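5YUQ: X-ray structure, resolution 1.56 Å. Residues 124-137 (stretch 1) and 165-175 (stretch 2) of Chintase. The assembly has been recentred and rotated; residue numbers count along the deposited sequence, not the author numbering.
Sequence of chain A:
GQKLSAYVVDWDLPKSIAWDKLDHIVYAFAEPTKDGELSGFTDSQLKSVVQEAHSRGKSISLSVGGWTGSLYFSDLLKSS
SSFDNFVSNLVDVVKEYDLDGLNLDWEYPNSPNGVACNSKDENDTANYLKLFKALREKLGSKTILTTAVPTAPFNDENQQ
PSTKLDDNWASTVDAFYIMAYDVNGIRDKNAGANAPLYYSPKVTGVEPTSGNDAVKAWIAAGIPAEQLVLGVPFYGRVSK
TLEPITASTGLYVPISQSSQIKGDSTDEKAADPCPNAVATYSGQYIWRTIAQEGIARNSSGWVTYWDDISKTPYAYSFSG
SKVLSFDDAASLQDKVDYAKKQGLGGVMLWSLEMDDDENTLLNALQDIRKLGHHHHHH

Stretch 1 (124-137) DTANYLKLFKALRE
Stretch 2 165-175: LDDNWASTVDA

Residues 124-137 form a regular α-helix, with phi/psi near -63/-42 and unbroken i to i+4 bonds from Tyr128 N to Asp124 O (2.8 Å) through Glu137 N to Lys133 O (2.9 Å). Stretch 2 begins extended at Leu165 and Asp166 (psi 141° and 129°), makes a short, weakly bonded helix at about 168-172, and extends again at Val173 (-95/133). The two helix axes run in nearly the same direction, 28° apart, and approach to 10.1 Å. The register is set by two CA pairs: Leu129 CA to Trp169 CA is 6.5 Å, and Lys133 CA to Thr172 CA is 6.4 Å. Together the stretches bury 610 Å².

Trp169 covers the most surface. Its CA-to-CB bond points sideways, but chi1 -88° (m) and chi2 108° carry the indole into a hole among Thr125, Tyr128, Leu129 and Phe132. Leu129 (chi1 t, chi2 p) lies over one face: its CB is 3.6 Å from Trp169 CZ2, and its CD2 is 4.0 Å from the centroid of the five-membered ring, 15° off the normal, a CH-pi contact. A flat, wide ring suits this place because it offers a face to the leucine while its edge meets the helix, with Trp169 CZ2 3.4 Å from Thr125 O and Trp169 CH2 3.8 Å from Tyr128 CB. The Trp169 edge also points toward the Tyr128 face (centroids 5.8 Å, planes 79°; Tyr128 chi1 t). Phe132 (chi1 -87°, chi2 -71°) meets Trp169 obliquely, Phe132 CD2 to Trp169 CZ3 3.7 Å, while Val173 CG2 (chi1 t) sits over a Phe132 face, 3.7 Å from its centroid.

One turn after Trp169, Thr172 (chi1 m) fills a second hole among Leu129, Phe132, Lys133 and Arg136. Its two branches do different work: Thr172 CG2 packs 3.7 Å from Phe132 O, whereas Thr172 OG1 donates to Asn168 O at 2.7 Å, satisfying the hydroxyl within its own stretch. At the start of the short helix, Asp166 OD1 caps Asn168 N at 2.9 Å and also accepts from Asn168 ND2 at 2.9 Å.

Polar fastening falls to Arg136 (chi1 t, chi2 p, chi3 p, chi4 -158°), whose CB points toward stretch 2. The chain folds so that Arg136 NH2 donates to Thr172 O (2.9 Å, 160°) and to Asp174 OD2 (2.9 Å, 161°), the latter within a salt bridge; Arg136 NE adds a weak bond to Thr172 O at 3.3 Å. Both acceptors lie near the guanidinium plane, where its N-H groups point. Lys133, extended from chi1 m, packs its CE 3.7 Å from Asn168 CB.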

# COMPACT_ATOMS: atom_id res chain seq x y z
N ASP A 124 0.18 19.61 8.09
CA ASP A 124 0.86 18.52 7.41
C ASP A 124 0.52 18.39 5.93
O ASP A 124 1.42 18.28 5.09
CB ASP A 124 0.60 17.19 8.11
CG ASP A 124 1.48 16.99 9.32
OD1 ASP A 124 2.42 17.79 9.54
OD2 ASP A 124 1.23 16.01 10.05
N THR A 125 -0.76 18.40 5.60
CA THR A 125 -1.17 18.17 4.22
C THR A 125 -0.75 19.32 3.31
O THR A 125 -0.27 19.09 2.21
CB THR A 125 -2.66 17.83 4.10
OG1 THR A 125 -2.90 16.58 4.76
CG2 THR A 125 -3.07 17.70 2.64
N ALA A 126 -0.91 20.56 3.78
CA ALA A 126 -0.45 21.71 3.00
C ALA A 126 1.07 21.64 2.79
O ALA A 126 1.58 21.97 1.72
CB ALA A 126 -0.82 23.01 3.71
N ASN A 127 1.78 21.21 3.83
CA ASN A 127 3.24 21.13 3.77
C ASN A 127 3.70 20.01 2.85
O ASN A 127 4.74 20.12 2.20
CB ASN A 127 3.82 20.92 5.18
CG ASN A 127 3.71 22.17 6.04
OD1 ASN A 127 3.49 23.28 5.53
ND2 ASN A 127 3.88 22.00 7.34
N TYR A 128 2.92 18.93 2.80
CA TYR A 128 3.18 17.83 1.89
C TYR A 128 3.12 18.33 0.46
O TYR A 128 3.98 18.03 -0.36
CB TYR A 128 2.11 16.76 2.07
CG TYR A 128 2.48 15.33 1.75
CD1 TYR A 128 3.77 14.95 1.38
CD2 TYR A 128 1.51 14.35 1.83
CE1 TYR A 128 4.07 13.60 1.11
CE2 TYR A 128 1.79 13.01 1.56
CZ TYR A 128 3.07 12.65 1.20
OH TYR A 128 3.32 11.32 0.95
N LEU A 129 2.09 19.12 0.15
CA LEU A 129 1.98 19.71 -1.18
C LEU A 129 3.14 20.66 -1.45
O LEU A 129 3.70 20.66 -2.54
CB LEU A 129 0.64 20.43 -1.36
CG LEU A 129 0.43 21.07 -2.73
CD1 LEU A 129 0.68 20.05 -3.83
CD2 LEU A 129 -0.97 21.63 -2.83
N LYS A 130 3.52 21.45 -0.44
CA LYS A 130 4.67 22.34 -0.59
C LYS A 130 5.90 21.53 -0.96
O LYS A 130 6.69 21.95 -1.80
CB LYS A 130 4.92 23.12 0.70
CG LYS A 130 5.61 24.44 0.44
CD LYS A 130 5.71 25.28 1.70
CE LYS A 130 6.29 26.66 1.37
NZ LYS A 130 6.83 27.38 2.56
N LEU A 131 6.06 20.37 -0.33
CA LEU A 131 7.17 19.49 -0.66
C LEU A 131 7.14 19.04 -2.11
O LEU A 131 8.15 19.09 -2.80
CB LEU A 131 7.17 18.28 0.28
CG LEU A 131 8.18 17.18 -0.04
CD1 LEU A 131 9.59 17.73 -0.00
CD2 LEU A 131 8.02 16.07 0.98
N PHE A 132 5.98 18.61 -2.60
CA PHE A 132 5.89 18.19 -3.99
C PHE A 132 6.17 19.33 -4.94
O PHE A 132 6.81 19.15 -5.98
CB PHE A 132 4.53 17.57 -4.29
CG PHE A 132 4.45 16.11 -3.99
CD1 PHE A 132 5.13 15.20 -4.79
CD2 PHE A 132 3.70 15.65 -2.93
CE1 PHE A 132 5.06 13.83 -4.52
CE2 PHE A 132 3.62 14.28 -2.66
CZ PHE A 132 4.30 13.37 -3.47
N LYS A 133 5.70 20.52 -4.59
CA LYS A 133 5.98 21.69 -5.43
C LYS A 133 7.46 21.99 -5.49
O LYS A 133 7.98 22.33 -6.55
CB LYS A 133 5.23 22.91 -4.92
CG LYS A 133 3.74 22.82 -5.09
CD LYS A 133 3.11 24.13 -4.64
CE LYS A 133 1.61 24.12 -4.79
NZ LYS A 133 1.03 25.33 -4.13
N ALA A 134 8.13 21.90 -4.35
CA ALA A 134 9.57 22.13 -4.31
C ALA A 134 10.31 21.08 -5.14
O ALA A 134 11.24 21.40 -5.88
CB ALA A 134 10.06 22.11 -2.88
N LEU A 135 9.89 19.82 -5.03
CA LEU A 135 10.51 18.76 -5.82
C LEU A 135 10.26 18.96 -7.30
O LEU A 135 11.16 18.78 -8.12
CB LEU A 135 10.02 17.38 -5.39
CG LEU A 135 10.39 16.99 -3.96
CD1 LEU A 135 9.64 15.75 -3.55
CD2 LEU A 135 11.88 16.76 -3.87
N ARG A 136 9.04 19.36 -7.66
CA ARG A 136 8.71 19.58 -9.06
C ARG A 136 9.55 20.72 -9.64
O ARG A 136 10.06 20.62 -10.75
CB ARG A 136 7.22 19.91 -9.23
CG ARG A 136 6.83 20.25 -10.67
CD ARG A 136 7.04 19.06 -11.59
NE ARG A 136 6.05 18.02 -11.32
CZ ARG A 136 6.20 16.74 -11.63
NH1 ARG A 136 7.31 16.30 -12.20
NH2 ARG A 136 5.23 15.88 -11.36
N GLU A 137 9.72 21.78 -8.86
CA GLU A 137 10.50 22.92 -9.33
C GLU A 137 11.96 22.53 -9.51
O GLU A 137 12.60 22.93 -10.48
CB GLU A 137 10.37 24.11 -8.36
CG GLU A 137 10.91 25.43 -8.91
CD GLU A 137 12.42 25.53 -8.78
OE1 GLU A 137 12.95 25.00 -7.78
OE2 GLU A 137 13.06 26.13 -9.67
N LEU A 165 -9.66 18.97 -2.05
CA LEU A 165 -8.22 19.20 -2.12
C LEU A 165 -7.89 20.42 -2.97
O LEU A 165 -8.53 20.66 -4.00
CB LEU A 165 -7.52 17.98 -2.70
CG LEU A 165 -7.53 16.73 -1.84
CD1 LEU A 165 -7.10 15.53 -2.67
CD2 LEU A 165 -6.60 16.93 -0.66
N ASP A 166 -6.90 21.18 -2.51
CA ASP A 166 -6.24 22.23 -3.28
C ASP A 166 -5.99 21.69 -4.68
O ASP A 166 -5.45 20.59 -4.83
CB ASP A 166 -4.92 22.54 -2.57
CG ASP A 166 -4.14 23.68 -3.19
OD1 ASP A 166 -4.34 24.04 -4.38
OD2 ASP A 166 -3.28 24.23 -2.47
N ASP A 167 -6.39 22.42 -5.72
CA ASP A 167 -6.25 21.84 -7.05
C ASP A 167 -4.81 21.81 -7.53
O ASP A 167 -4.51 21.27 -8.59
CB ASP A 167 -7.26 22.38 -8.08
CG ASP A 167 -6.98 23.79 -8.56
OD1 ASP A 167 -5.84 24.30 -8.43
OD2 ASP A 167 -7.92 24.39 -9.11
N ASN A 168 -3.90 22.35 -6.72
CA ASN A 168 -2.49 22.19 -7.00
C ASN A 168 -1.99 20.78 -6.70
O ASN A 168 -0.90 20.41 -7.13
CB ASN A 168 -1.66 23.23 -6.25
CG ASN A 168 -1.75 24.60 -6.88
OD1 ASN A 168 -0.97 24.94 -7.76
ND2 ASN A 168 -2.73 25.39 -6.44
N TRP A 169 -2.78 20.00 -5.98
CA TRP A 169 -2.42 18.59 -5.81
C TRP A 169 -2.40 17.91 -7.17
O TRP A 169 -1.39 17.34 -7.57
CB TRP A 169 -3.38 17.89 -4.85
CG TRP A 169 -2.96 18.00 -3.42
CD1 TRP A 169 -3.54 18.76 -2.44
CD2 TRP A 169 -1.87 17.31 -2.80
NE1 TRP A 169 -2.87 18.59 -1.25
CE2 TRP A 169 -1.84 17.70 -1.44
CE3 TRP A 169 -0.91 16.40 -3.26
CZ2 TRP A 169 -0.89 17.22 -0.55
CZ3 TRP A 169 0.03 15.91 -2.37
CH2 TRP A 169 0.04 16.33 -1.03
N ALA A 170 -3.51 17.99 -7.88
CA ALA A 170 -3.63 17.31 -9.17
C ALA A 170 -2.68 17.92 -10.21
O ALA A 170 -2.19 17.21 -11.08
CB ALA A 170 -5.07 17.35 -9.66
N SER A 171 -2.42 19.22 -10.12
CA SER A 171 -1.55 19.83 -11.12
C SER A 171 -0.05 19.63 -10.87
O SER A 171 0.77 19.92 -11.74
CB SER A 171 -1.87 21.31 -11.31
OG SER A 171 -1.51 22.06 -10.16
N THR A 172 0.30 19.12 -9.70
CA THR A 172 1.71 18.98 -9.34
C THR A 172 2.13 17.53 -9.30
O THR A 172 3.22 17.18 -9.77
CB THR A 172 1.99 19.59 -7.95
OG1 THR A 172 1.58 20.97 -7.95
CG2 THR A 172 3.48 19.52 -7.62
N VAL A 173 1.27 16.68 -8.75
CA VAL A 173 1.59 15.28 -8.53
C VAL A 173 1.09 14.43 -9.69
O VAL A 173 -0.06 14.58 -10.12
CB VAL A 173 0.98 14.79 -7.20
CG1 VAL A 173 1.18 13.27 -7.02
CG2 VAL A 173 1.58 15.56 -6.03
N ASP A 174 1.93 13.55 -10.20
CA ASP A 174 1.55 12.76 -11.36
C ASP A 174 0.49 11.72 -11.06
O ASP A 174 -0.45 11.54 -11.83
CB ASP A 174 2.78 12.10 -11.99
CG ASP A 174 3.75 13.12 -12.53
OD1 ASP A 174 3.32 13.95 -13.37
OD2 ASP A 174 4.91 13.14 -12.08
N ALA A 175 0.62 11.03 -9.93
CA ALA A 175 -0.31 9.95 -9.62
C ALA A 175 -0.40 9.69 -8.14
O ALA A 175 0.56 9.93 -7.39
CB ALA A 175 0.09 8.65 -10.34